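Local coordinates for uncharacterized protein (Pseudomonas syringae pv. tomato, PDB 3K4I) that is of unknown function but belongs to the aldolase/RraA-like family and assembles as a trimer with magnesium ions in the model, at residues L41-C53 with V128-R140. Residues are numbered along the deposited sequence; the frame is centred on the assembly and turned at random.
Sequences LPGIASQVPGTRC and VINCNYPLFSRGR
Phe136 packs tightly against 41-53: its CD1 atom presses on the backbone of Ser46 (CD1 to Ser46 CA 3.4 Å), oblique to the ring, while CE2 meets Cys53 SG at 3.8 Å, an oblique sulfur-aromatic contact. A water shared by Ser46 OG, Val48 N, Thr51 OG1 and Leu135 O lies over one ring face, offset toward the rim, and ties these polar atoms together. Nearby, Val48 sets its CG2 branch against both Val128 CG1, at 3.5 Å, and the carbonyl oxygen of Tyr133, and Pro134 lies against Thr51 and Cys53. The backbones join as a short antiparallel ladder: Ala45 and Ser137 exchange two hydrogen bonds, and Gln47 N continues it to Leu135 O. This places strand 45-46 on one side of strand 135-137, whose other neighbour, strand 115-119, runs parallel to it within the mixed sheet of the RraA-like fold. Ser137 O is held twice, by Ala45 N and by Gln47 NE2 from opposite faces of its carbonyl plane. The bend at chi2 of Gln47 (-60°) folds its amide back to make that second bond, and leaves OE1 to accept from Arg140 NE (2.9 Å). Arg140 grips side-on, its NH2 also reaching a lone pair of Gln47 O, with guanidinium and amide planes 63° apart. Arg138 stretches out to set NH1 in the carbonyl plane of Pro42 O (3.0 Å, 165° at the hydrogen); Ile44 CG1 lies over one guanidinium face, offset toward its rim, and Asp119 and Asp161 take the other nitrogens in salt bridges. Looser packing follows at the solvent-exposed corner, Pro49 and Gly50, of the type II turn from Val48 to Thr51, where a second water links Pro49 O to ND2 of Asn132, the positive-phi residue of the Schellman motif after helix 125-130, although Thr51 CG2 still comes within 3.3 Å of Asn132 ND2.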
loop_
_atom_site.group_PDB
_atom_site.type_symbol
_atom_site.label_atom_id
_atom_site.label_comp_id
_atom_site.label_asym_id
_atom_site.label_seq_id
_atom_site.Cartn_x
_atom_site.Cartn_y
_atom_site.Cartn_z
ATOM N N LEU C 41 11.717 -10.577 4.875
ATOM C CA LEU C 41 10.450 -11.271 4.624
ATOM C C LEU C 41 9.706 -10.549 3.492
ATOM O O LEU C 41 8.954 -9.590 3.726
ATOM C CB LEU C 41 9.610 -11.320 5.918
ATOM C CG LEU C 41 10.236 -12.080 7.114
ATOM C CD1 LEU C 41 9.291 -12.075 8.282
ATOM C CD2 LEU C 41 10.501 -13.529 6.734
ATOM N N PRO C 42 9.894 -11.000 2.233
ATOM C CA PRO C 42 9.341 -10.146 1.159
ATOM C C PRO C 42 7.813 -10.181 1.173
ATOM O O PRO C 42 7.241 -11.199 1.502
ATOM C CB PRO C 42 9.905 -10.763 -0.125
ATOM C CG PRO C 42 10.204 -12.184 0.243
ATOM C CD PRO C 42 10.513 -12.233 1.718
ATOM N N GLY C 43 7.188 -9.051 0.871
ATOM C CA GLY C 43 5.741 -8.996 0.864
ATOM C C GLY C 43 5.082 -8.706 2.192
ATOM O O GLY C 43 3.897 -8.447 2.217
ATOM N N ILE C 44 5.842 -8.728 3.297
ATOM C CA ILE C 44 5.264 -8.409 4.605
ATOM C C ILE C 44 5.492 -6.910 4.902
ATOM O O ILE C 44 6.564 -6.504 5.356
ATOM C CB ILE C 44 5.744 -9.353 5.754
ATOM C CG1 ILE C 44 5.411 -10.818 5.428
ATOM C CG2 ILE C 44 5.054 -8.957 7.105
ATOM C CD1 ILE C 44 5.648 -11.829 6.531
ATOM N N ALA C 45 4.484 -6.109 4.596
ATOM C CA ALA C 45 4.612 -4.675 4.500
ATOM C C ALA C 45 4.206 -3.968 5.788
ATOM O O ALA C 45 3.271 -4.374 6.468
ATOM C CB ALA C 45 3.790 -4.148 3.312
ATOM N N SER C 46 4.890 -2.875 6.098
ATOM C CA SER C 46 4.387 -1.976 7.113
ATOM C C SER C 46 2.967 -1.470 6.759
ATOM O O SER C 46 2.734 -0.930 5.666
ATOM C CB SER C 46 5.346 -0.799 7.284
ATOM O OG SER C 46 4.767 0.110 8.193
ATOM N N GLN C 47 2.036 -1.649 7.709
ATOM C CA GLN C 47 0.654 -1.190 7.549
ATOM C C GLN C 47 0.340 0.109 8.272
ATOM O O GLN C 47 -0.734 0.680 8.098
ATOM C CB GLN C 47 -0.335 -2.283 7.989
ATOM C CG GLN C 47 -0.235 -3.596 7.181
ATOM C CD GLN C 47 -0.503 -3.427 5.694
ATOM O OE1 GLN C 47 -1.256 -2.534 5.269
ATOM N NE2 GLN C 47 0.133 -4.259 4.890
ATOM N N VAL C 48 1.254 0.572 9.125
ATOM C CA VAL C 48 0.991 1.796 9.862
ATOM C C VAL C 48 2.148 2.736 9.584
ATOM O O VAL C 48 3.254 2.502 10.052
ATOM C CB VAL C 48 0.823 1.556 11.392
ATOM C CG1 VAL C 48 0.594 2.898 12.122
ATOM C CG2 VAL C 48 -0.363 0.622 11.664
ATOM N N PRO C 49 1.894 3.822 8.841
ATOM C CA PRO C 49 2.995 4.734 8.520
ATOM C C PRO C 49 3.751 5.293 9.752
ATOM O O PRO C 49 3.141 5.600 10.779
ATOM C CB PRO C 49 2.304 5.849 7.721
ATOM C CG PRO C 49 1.156 5.098 7.008
ATOM C CD PRO C 49 0.682 4.096 8.034
ATOM N N GLY C 50 5.071 5.333 9.648
ATOM C CA GLY C 50 5.914 5.897 10.709
ATOM C C GLY C 50 6.210 5.014 11.906
ATOM O O GLY C 50 6.772 5.490 12.920
ATOM N N THR C 51 5.824 3.747 11.826
ATOM C CA THR C 51 6.081 2.821 12.935
ATOM C C THR C 51 7.297 1.924 12.684
ATOM O O THR C 51 7.762 1.759 11.541
ATOM C CB THR C 51 4.860 1.938 13.252
ATOM O OG1 THR C 51 4.452 1.214 12.064
ATOM C CG2 THR C 51 3.709 2.810 13.812
ATOM N N ARG C 52 7.805 1.360 13.767
ATOM C CA ARG C 52 8.894 0.390 13.719
ATOM C C ARG C 52 8.862 -0.418 15.004
ATOM O O ARG C 52 8.228 -0.023 15.969
ATOM C CB ARG C 52 10.257 1.096 13.525
ATOM C CG ARG C 52 10.656 2.026 14.672
ATOM C CD ARG C 52 11.950 2.786 14.342
ATOM N NE ARG C 52 13.100 1.925 14.053
ATOM C CZ ARG C 52 13.790 1.242 14.965
ATOM N NH1 ARG C 52 13.460 1.307 16.247
ATOM N NH2 ARG C 52 14.817 0.483 14.598
ATOM N N CYS C 53 9.493 -1.574 14.998
ATOM C CA CYS C 53 9.639 -2.337 16.240
ATOM C C CYS C 53 10.881 -3.165 16.233
ATOM O O CYS C 53 11.360 -3.619 15.168
ATOM C CB CYS C 53 8.416 -3.242 16.551
ATOM S SG CYS C 53 8.028 -4.415 15.223
ATOM N N VAL C 128 -5.634 -0.139 14.708
ATOM C CA VAL C 128 -4.192 -0.339 14.701
ATOM C C VAL C 128 -3.471 0.984 14.404
ATOM O O VAL C 128 -2.499 1.353 15.102
ATOM C CB VAL C 128 -3.796 -1.409 13.677
ATOM C CG1 VAL C 128 -2.319 -1.554 13.626
ATOM C CG2 VAL C 128 -4.418 -2.770 14.059
ATOM N N ILE C 129 -3.960 1.703 13.396
ATOM C CA ILE C 129 -3.440 3.032 13.069
ATOM C C ILE C 129 -3.659 4.015 14.221
ATOM O O ILE C 129 -2.732 4.738 14.602
ATOM C CB ILE C 129 -4.043 3.616 11.752
ATOM C CG1 ILE C 129 -3.660 2.736 10.554
ATOM C CG2 ILE C 129 -3.540 5.049 11.501
ATOM C CD1 ILE C 129 -4.406 3.110 9.259
ATOM N N ASN C 130 -4.876 4.029 14.771
ATOM C CA ASN C 130 -5.215 4.960 15.847
ATOM C C ASN C 130 -4.344 4.739 17.074
ATOM O O ASN C 130 -3.978 5.703 17.764
ATOM C CB ASN C 130 -6.689 4.851 16.231
ATOM C CG ASN C 130 -7.103 5.925 17.210
ATOM O OD1 ASN C 130 -6.928 7.113 16.941
ATOM N ND2 ASN C 130 -7.636 5.515 18.355
ATOM N N CYS C 131 -4.006 3.474 17.318
ATOM C CA CYS C 131 -3.152 3.046 18.429
ATOM C C CYS C 131 -1.665 3.182 18.126
ATOM O O CYS C 131 -0.834 2.941 19.008
ATOM C CB CYS C 131 -3.432 1.590 18.793
ATOM S SG CYS C 131 -5.011 1.384 19.637
ATOM N N ASN C 132 -1.345 3.502 16.876
ATOM C CA ASN C 132 0.052 3.593 16.395
ATOM C C ASN C 132 0.842 2.310 16.690
ATOM O O ASN C 132 2.004 2.362 17.113
ATOM C CB ASN C 132 0.776 4.803 17.013
ATOM C CG ASN C 132 2.022 5.234 16.197
ATOM O OD1 ASN C 132 3.099 5.492 16.761
ATOM N ND2 ASN C 132 1.872 5.305 14.893
ATOM N N TYR C 133 0.198 1.169 16.469
ATOM C CA TYR C 133 0.783 -0.132 16.791
ATOM C C TYR C 133 1.566 -0.660 15.579
ATOM O O TYR C 133 1.058 -0.646 14.458
ATOM C CB TYR C 133 -0.305 -1.136 17.160
ATOM C CG TYR C 133 0.265 -2.498 17.500
ATOM C CD1 TYR C 133 0.990 -2.677 18.687
ATOM C CD2 TYR C 133 0.065 -3.611 16.668
ATOM C CE1 TYR C 133 1.528 -3.887 19.032
ATOM C CE2 TYR C 133 0.605 -4.863 17.016
ATOM C CZ TYR C 133 1.333 -4.986 18.214
ATOM O OH TYR C 133 1.873 -6.202 18.584
ATOM N N PRO C 134 2.808 -1.129 15.795
ATOM C CA PRO C 134 3.607 -1.570 14.670
ATOM C C PRO C 134 3.150 -2.921 14.080
ATOM O O PRO C 134 3.509 -3.986 14.577
ATOM C CB PRO C 134 5.027 -1.632 15.252
ATOM C CG PRO C 134 4.966 -0.686 16.485
ATOM C CD PRO C 134 3.618 -1.046 17.032
ATOM N N LEU C 135 2.325 -2.821 13.046
ATOM C CA LEU C 135 1.763 -3.995 12.359
ATOM C C LEU C 135 2.332 -4.135 10.979
ATOM O O LEU C 135 2.312 -3.180 10.181
ATOM C CB LEU C 135 0.235 -3.834 12.221
ATOM C CG LEU C 135 -0.487 -4.915 11.388
ATOM C CD1 LEU C 135 -0.369 -6.166 12.188
ATOM C CD2 LEU C 135 -1.947 -4.567 11.201
ATOM N N PHE C 136 2.781 -5.349 10.674
ATOM C CA PHE C 136 3.324 -5.662 9.373
ATOM C C PHE C 136 2.602 -6.881 8.852
ATOM O O PHE C 136 2.457 -7.869 9.581
ATOM C CB PHE C 136 4.814 -5.906 9.558
ATOM C CG PHE C 136 5.508 -4.747 10.176
ATOM C CD1 PHE C 136 6.130 -3.785 9.377
ATOM C CD2 PHE C 136 5.488 -4.566 11.556
ATOM C CE1 PHE C 136 6.758 -2.683 9.952
ATOM C CE2 PHE C 136 6.091 -3.426 12.145
ATOM C CZ PHE C 136 6.723 -2.489 11.332
ATOM N N SER C 137 2.125 -6.829 7.610
ATOM C CA SER C 137 1.348 -7.935 7.082
ATOM C C SER C 137 1.316 -7.883 5.572
ATOM O O SER C 137 1.755 -6.912 4.971
ATOM C CB SER C 137 -0.102 -7.841 7.588
ATOM O OG SER C 137 -0.751 -6.716 7.014
ATOM N N ARG C 138 0.752 -8.924 4.969
ATOM C CA ARG C 138 0.565 -8.955 3.522
ATOM C C ARG C 138 -0.647 -8.153 3.064
ATOM O O ARG C 138 -1.007 -8.151 1.873
ATOM C CB ARG C 138 0.426 -10.391 3.040
ATOM C CG ARG C 138 1.688 -11.217 3.291
ATOM C CD ARG C 138 1.671 -12.555 2.540
ATOM N NE ARG C 138 2.785 -13.368 3.044
ATOM C CZ ARG C 138 4.079 -13.146 2.792
ATOM N NH1 ARG C 138 4.453 -12.161 2.003
ATOM N NH2 ARG C 138 5.011 -13.940 3.349
ATOM N N GLY C 139 -1.321 -7.507 3.994
ATOM C CA GLY C 139 -2.504 -6.739 3.600
ATOM C C GLY C 139 -3.555 -6.632 4.667
ATOM O O GLY C 139 -3.319 -6.996 5.840
ATOM N N ARG C 140 -4.706 -6.149 4.232
ATOM C CA ARG C 140 -5.812 -5.761 5.096
ATOM C C ARG C 140 -7.088 -6.430 4.635
ATOM O O ARG C 140 -7.387 -6.426 3.434
ATOM C CB ARG C 140 -6.000 -4.250 5.054
ATOM C CG ARG C 140 -4.734 -3.435 5.408
ATOM C CD ARG C 140 -4.832 -2.012 4.921
ATOM N NE ARG C 140 -3.770 -1.165 5.504
ATOM C CZ ARG C 140 -3.833 0.165 5.552
ATOM N NH1 ARG C 140 -4.874 0.815 5.025
ATOM N NH2 ARG C 140 -2.853 0.855 6.111
HETATM O O HOH W 1 3.635 -0.707 10.515
HETATM O O HOH W 2 3.584 6.620 13.293
#